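Local coordinates for protein putative TetR-family transcriptional regulator (PDB 2G3B) that probably binds operator DNA through an N-terminal helix-turn-helix and represses transcription, as TetR-family regulators do, at residues 58-61 with 62-65; 163-167 with 168-172; 129-132 with 133-137. All coordinates share one frame; numbering follows the deposited sequence.

In the fold
Following the chain from the N terminus, interaction 1 comes first, on helix 47-66, and interaction 3 next, within helix 115-139. Interaction 2 is last, at the end of helix 148-167 and in the turn toward helix 173-188. The three stand in series: none nests in or crosses another, and none touches another. Interactions 1 and 3 are internal to single helices and close no loop, whereas interaction 2 folds the chain back at a helix end. Centres of interactions 2 and 3 lie about 28 Å apart. Helix 115-139, which carries interaction 3, also packs on Asn59 of interaction 1; helix 92-110 borders interactions 1 and 2, and interaction 2 reaches the second subunit.

Interaction 1: 58-61 with 62-65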
# COMPACT_ATOMS: atom_id res chain seq x y z
N ILE A 58 1.93 -2.97 -17.08
CA ILE A 58 2.58 -2.19 -16.01
C ILE A 58 3.66 -3.07 -15.33
O ILE A 58 4.82 -2.63 -15.08
CB ILE A 58 1.51 -1.69 -15.00
CG1 ILE A 58 0.61 -0.62 -15.70
CG2 ILE A 58 2.12 -1.13 -13.75
CD1 ILE A 58 -0.74 -0.45 -15.00
N ASN A 59 3.28 -4.32 -15.08
CA ASN A 59 4.25 -5.28 -14.47
C ASN A 59 5.44 -5.58 -15.40
O ASN A 59 6.59 -5.59 -14.95
CB ASN A 59 3.59 -6.59 -14.06
CG ASN A 59 4.53 -7.52 -13.23
OD1 ASN A 59 5.15 -7.07 -12.29
ND2 ASN A 59 4.67 -8.75 -13.66
N ASP A 60 5.16 -5.82 -16.68
CA ASP A 60 6.21 -5.92 -17.69
C ASP A 60 7.10 -4.70 -17.77
O ASP A 60 8.30 -4.85 -17.87
CB ASP A 60 5.62 -6.20 -19.08
CG ASP A 60 5.04 -7.61 -19.20
OD1 ASP A 60 5.28 -8.46 -18.30
OD2 ASP A 60 4.33 -7.88 -20.16
N ARG A 61 6.51 -3.51 -17.74
CA ARG A 61 7.28 -2.27 -17.70
C ARG A 61 8.17 -2.16 -16.44
O ARG A 61 9.36 -1.75 -16.54
CB ARG A 61 6.33 -1.07 -17.80
CG ARG A 61 6.94 0.15 -18.48
CD ARG A 61 5.87 1.08 -19.10
NE ARG A 61 4.97 1.62 -18.08
CZ ARG A 61 4.11 2.59 -18.30
NH1 ARG A 61 4.04 3.12 -19.54
NH2 ARG A 61 3.33 3.03 -17.30
N ALA A 62 7.60 -2.50 -15.27
CA ALA A 62 8.32 -2.45 -13.98
C ALA A 62 9.46 -3.45 -13.99
O ALA A 62 10.56 -3.14 -13.56
CB ALA A 62 7.36 -2.79 -12.84
N ARG A 63 9.18 -4.65 -14.48
CA ARG A 63 10.23 -5.66 -14.67
C ARG A 63 11.46 -5.19 -15.43
O ARG A 63 12.57 -5.50 -15.01
CB ARG A 63 9.68 -6.94 -15.28
CG ARG A 63 10.60 -8.14 -15.00
CD ARG A 63 9.96 -9.46 -15.33
NE ARG A 63 9.38 -9.47 -16.67
CZ ARG A 63 8.09 -9.35 -16.95
NH1 ARG A 63 7.18 -9.24 -15.98
NH2 ARG A 63 7.72 -9.35 -18.23
N ALA A 64 11.27 -4.45 -16.53
CA ALA A 64 12.39 -3.81 -17.23
C ALA A 64 13.25 -2.91 -16.30
O ALA A 64 14.48 -2.88 -16.43
CB ALA A 64 11.89 -3.01 -18.42
N TYR A 65 12.61 -2.15 -15.41
CA TYR A 65 13.36 -1.31 -14.47
C TYR A 65 13.95 -2.17 -13.34
O TYR A 65 15.00 -1.82 -12.78
CB TYR A 65 12.52 -0.15 -13.91
CG TYR A 65 12.18 0.92 -14.97
CD1 TYR A 65 10.99 0.88 -15.69
CD2 TYR A 65 13.07 1.97 -15.24
CE1 TYR A 65 10.68 1.85 -16.66
CE2 TYR A 65 12.77 2.96 -16.20
CZ TYR A 65 11.57 2.88 -16.91
OH TYR A 65 11.29 3.85 -17.88
O HOH W 1 6.79 -10.52 -13.24
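The guanidinium of Arg63 is met at its edge, near its own plane, by Asp60 OD1 and Asn59 ND2, two side chains from the preceding helical turn. Asp60 and Arg63 run side by side, yet their flat groups stand 78° apart, and the arginine reaches OD1 from above the carboxylate plane. The salt bridge rests on Arg63 NH2 to Asp60 OD1 at 2.6 Å, with a weak second bond from NH1 to the same oxygen at 3.1 Å. A bend at chi3 (50°) turns the arginine back toward Asp60, so that a long chain can serve a spacing of only three residues. Asn59 ND2 and Arg63 NH1 are both donors, 3.5 Å apart; a water bridges them, accepting from Asn59 ND2 at 2.8 Å and more weakly from Arg63 NH1. The amide oxygen of Asn59 instead bonds Arg66 and a glycerol. The ring of Tyr65 presents an edge to the backbone, its CD1 lying 3.2 Å from Arg61 O. Ala62 N bonds Ile58 O at 2.8 Å, and the small Ala62 methyl lies beside the same carbonyl oxygen. These are ordinary i to i+3 and i to i+4 contacts of an alpha helix. Arg61 leaves this surface for Glu96 and Asn97, and Tyr65 OH bonds Glu93, so both join helix 47-66 to helix 92-110. Apolar Ile58 packs on helices 2-23 and 92-110, while Asn59 leans on Thr121, Ala124 and Trp125 of helix 115-139; helix 47-66 thus ties the N-terminal region to the helices that follow.

Interaction 2: 163-167 with 168-172; sequences SGRWL and CKEIS
Arg165 O is gripped by two backbone donors, Glu170 N at 2.9 Å and, weakly, Cys168 N at 3.2 Å. With Lys169 N to Trp166 O at 3.0 Å, the first of these makes a Schellman motif that ends helix 148-167. Lys169 is its C-prime residue and takes a positive phi (56°), the left-handed conformation that lets the chain turn out of the helix; its long charged side chain suits an exposed corner. Beyond the turn Ile171 folds back on the final turn of the helix: its CG2 lies 3.7 Å from Arg165 CB and 4.0 Å from Trp166 CB, a branched apolar group covering the helix end. Glu170, its CG anti to the backbone N (chi1 -169°), reaches across Arg165. There Glu170 OE2 stands 3.9 Å from Arg165 NE, a long ion pair in which no N-H points at the oxygen, so the attraction is one of charge; OE2 also bonds a glycerol. Both residues have stronger partners on the second subunit, Arg165 pairing with Glu160 and Glu170 OE1 with Arg105, which places this turn at the dimer interface. Trp166 sends its indole among Ile88, Asp90 and Ser98, with NE1 bonded to Thr173; Ser172 caps helix 173-188 through Asp175 N. One water donates to both Trp166 O and Ile171 O, the latter at 2.7 Å, and Ile171 O also lies at the indole edge, near CD1.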
# COMPACT_ATOMS: atom_id res chain seq x y z
N SER A 163 5.72 2.89 -1.40
CA SER A 163 5.25 3.61 -2.60
C SER A 163 3.97 4.42 -2.34
O SER A 163 3.84 5.54 -2.83
CB SER A 163 5.00 2.65 -3.76
OG SER A 163 6.26 2.02 -4.09
N GLY A 164 3.08 3.86 -1.52
CA GLY A 164 1.83 4.59 -1.18
C GLY A 164 2.16 5.90 -0.47
O GLY A 164 1.51 6.92 -0.73
N ARG A 165 3.13 5.88 0.45
CA ARG A 165 3.54 7.11 1.15
C ARG A 165 4.30 8.06 0.25
O ARG A 165 4.16 9.29 0.31
CB ARG A 165 4.44 6.68 2.32
CG ARG A 165 3.64 5.95 3.43
CD ARG A 165 4.43 5.98 4.74
NE ARG A 165 3.75 5.10 5.73
CZ ARG A 165 4.38 4.52 6.74
NH1 ARG A 165 5.70 4.71 6.87
NH2 ARG A 165 3.69 3.76 7.60
N TRP A 166 5.10 7.47 -0.63
CA TRP A 166 5.93 8.22 -1.57
C TRP A 166 5.06 9.05 -2.51
O TRP A 166 5.36 10.21 -2.75
CB TRP A 166 6.76 7.23 -2.37
CG TRP A 166 7.63 7.81 -3.48
CD1 TRP A 166 8.60 8.80 -3.38
CD2 TRP A 166 7.72 7.29 -4.81
NE1 TRP A 166 9.25 8.94 -4.60
CE2 TRP A 166 8.71 8.05 -5.49
CE3 TRP A 166 7.01 6.29 -5.51
CZ2 TRP A 166 9.04 7.82 -6.86
CZ3 TRP A 166 7.31 6.05 -6.83
CH2 TRP A 166 8.32 6.84 -7.52
N LEU A 167 4.01 8.42 -3.02
CA LEU A 167 3.08 9.08 -3.91
C LEU A 167 2.21 10.19 -3.28
O LEU A 167 1.66 11.03 -4.02
CB LEU A 167 2.21 8.04 -4.61
CG LEU A 167 2.94 7.04 -5.50
CD1 LEU A 167 1.98 5.87 -5.82
CD2 LEU A 167 3.51 7.75 -6.76
N CYS A 168 2.05 10.17 -1.95
CA CYS A 168 1.42 11.25 -1.16
C CYS A 168 2.42 12.34 -0.74
O CYS A 168 2.11 13.19 0.12
CB CYS A 168 0.92 10.66 0.20
SG CYS A 168 -0.40 9.52 0.05
N LYS A 169 3.66 12.24 -1.24
CA LYS A 169 4.79 13.07 -0.82
C LYS A 169 5.09 13.03 0.66
O LYS A 169 5.64 13.98 1.20
CB LYS A 169 4.61 14.53 -1.26
CG LYS A 169 4.19 14.70 -2.73
CD LYS A 169 5.40 14.64 -3.64
CE LYS A 169 5.04 15.01 -5.09
NZ LYS A 169 5.41 16.46 -5.49
N GLU A 170 4.73 11.93 1.32
CA GLU A 170 4.93 11.77 2.77
C GLU A 170 6.36 11.32 3.12
O GLU A 170 6.85 11.51 4.25
CB GLU A 170 3.94 10.72 3.29
CG GLU A 170 3.88 10.65 4.77
CD GLU A 170 2.69 9.88 5.20
OE1 GLU A 170 1.55 10.27 4.89
OE2 GLU A 170 2.88 8.90 5.90
N ILE A 171 7.00 10.66 2.16
CA ILE A 171 8.35 10.24 2.29
C ILE A 171 9.05 10.60 0.96
O ILE A 171 8.43 10.48 -0.12
CB ILE A 171 8.41 8.70 2.60
CG1 ILE A 171 9.85 8.32 2.99
CG2 ILE A 171 7.86 7.91 1.40
CD1 ILE A 171 10.12 6.85 3.39
N SER A 172 10.32 11.03 1.04
CA SER A 172 11.08 11.41 -0.15
C SER A 172 11.52 10.16 -0.89
O SER A 172 11.66 9.04 -0.29
CB SER A 172 12.34 12.22 0.23
OG SER A 172 13.21 11.38 1.06
O HOH W 2 7.70 12.13 -2.11

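Interaction 3: 129-132 with 133-137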
# COMPACT_ATOMS: atom_id res chain seq x y z
N ILE A 129 11.11 -12.36 -7.03
CA ILE A 129 11.82 -12.16 -5.78
C ILE A 129 12.05 -13.48 -5.03
O ILE A 129 13.17 -13.76 -4.58
CB ILE A 129 11.09 -11.17 -4.85
CG1 ILE A 129 10.99 -9.77 -5.48
CG2 ILE A 129 11.80 -11.09 -3.50
CD1 ILE A 129 12.38 -9.09 -5.65
N ALA A 130 10.99 -14.30 -4.89
CA ALA A 130 11.15 -15.64 -4.29
C ALA A 130 12.22 -16.45 -5.01
O ALA A 130 13.05 -17.07 -4.37
CB ALA A 130 9.81 -16.41 -4.33
N ASP A 131 12.19 -16.48 -6.34
CA ASP A 131 13.17 -17.29 -7.04
C ASP A 131 14.59 -16.82 -6.75
O ASP A 131 15.50 -17.63 -6.59
CB ASP A 131 12.92 -17.25 -8.55
CG ASP A 131 13.90 -18.13 -9.32
OD1 ASP A 131 13.97 -19.35 -9.06
OD2 ASP A 131 14.59 -17.62 -10.21
N ALA A 132 14.78 -15.50 -6.72
CA ALA A 132 16.09 -14.94 -6.39
C ALA A 132 16.57 -15.46 -5.05
O ALA A 132 17.73 -15.89 -4.92
CB ALA A 132 16.04 -13.37 -6.42
N ILE A 133 15.69 -15.41 -4.06
CA ILE A 133 16.02 -15.88 -2.67
C ILE A 133 16.34 -17.40 -2.65
O ILE A 133 17.34 -17.84 -2.03
CB ILE A 133 14.86 -15.55 -1.67
CG1 ILE A 133 14.71 -14.03 -1.50
CG2 ILE A 133 15.11 -16.28 -0.29
CD1 ILE A 133 13.37 -13.61 -0.86
N VAL A 134 15.50 -18.22 -3.30
CA VAL A 134 15.79 -19.69 -3.36
C VAL A 134 17.14 -19.97 -4.01
O VAL A 134 17.90 -20.87 -3.57
CB VAL A 134 14.72 -20.50 -4.19
CG1 VAL A 134 15.04 -22.00 -4.11
CG2 VAL A 134 13.28 -20.24 -3.68
N GLN A 135 17.42 -19.26 -5.10
CA GLN A 135 18.69 -19.49 -5.85
C GLN A 135 19.84 -19.17 -4.90
O GLN A 135 20.81 -19.90 -4.78
CB GLN A 135 18.77 -18.59 -7.12
CG GLN A 135 17.78 -18.95 -8.31
CD GLN A 135 17.68 -20.46 -8.63
OE1 GLN A 135 18.69 -21.18 -8.63
NE2 GLN A 135 16.46 -20.93 -8.93
N ALA A 136 19.69 -18.07 -4.18
CA ALA A 136 20.73 -17.59 -3.26
C ALA A 136 20.86 -18.50 -2.02
O ALA A 136 21.91 -18.58 -1.41
CB ALA A 136 20.43 -16.14 -2.83
N GLN A 137 19.80 -19.16 -1.62
CA GLN A 137 19.96 -20.10 -0.50
C GLN A 137 20.75 -21.33 -0.93
O GLN A 137 21.51 -21.90 -0.12
CB GLN A 137 18.61 -20.45 0.14
CG GLN A 137 17.87 -19.24 0.76
CD GLN A 137 16.56 -19.66 1.40
OE1 GLN A 137 15.79 -20.39 0.80
NE2 GLN A 137 16.30 -19.19 2.62
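Ile133, Ala132 and Asp131 bury the most surface here; Ile133 belongs to the buried side of the helix and Asp131 to the exposed one. Ile133 lays its CD1 4.0 Å from Ile129 CG2, the two branched chains meeting obliquely one turn apart. With CG1 beside the backbone N, Ile133 also rests along the carbonyl of Ile129, CG1 to Ile129 O being 3.5 Å. The bulky apolar chains of Ile129 and Ile133 suit the buried side, and Ile129 goes on to pack against helices 76-86 and 148-167. Along the backbone, Ala136 N bonds Ala132 O at 3.0 Å. On the exposed side Asp131 OD1 takes a nearly straight bond from Gln135 NE2, 3.0 Å long with an angle of 170° at the hydrogen. The donor comes on the syn side of the carboxylate but 33° out of its plane, while OD1 lies in the plane of the glutamine amide. A bend at chi2 (-45°) curls Gln135 back toward Asp131, and its CG passes close to Asp131 O. Although Val134 is exposed too, one Asp-Gln pair at i and i+4 above a regular backbone ladder, with isoleucines turned inward, is the pattern of an amphipathic alpha helix.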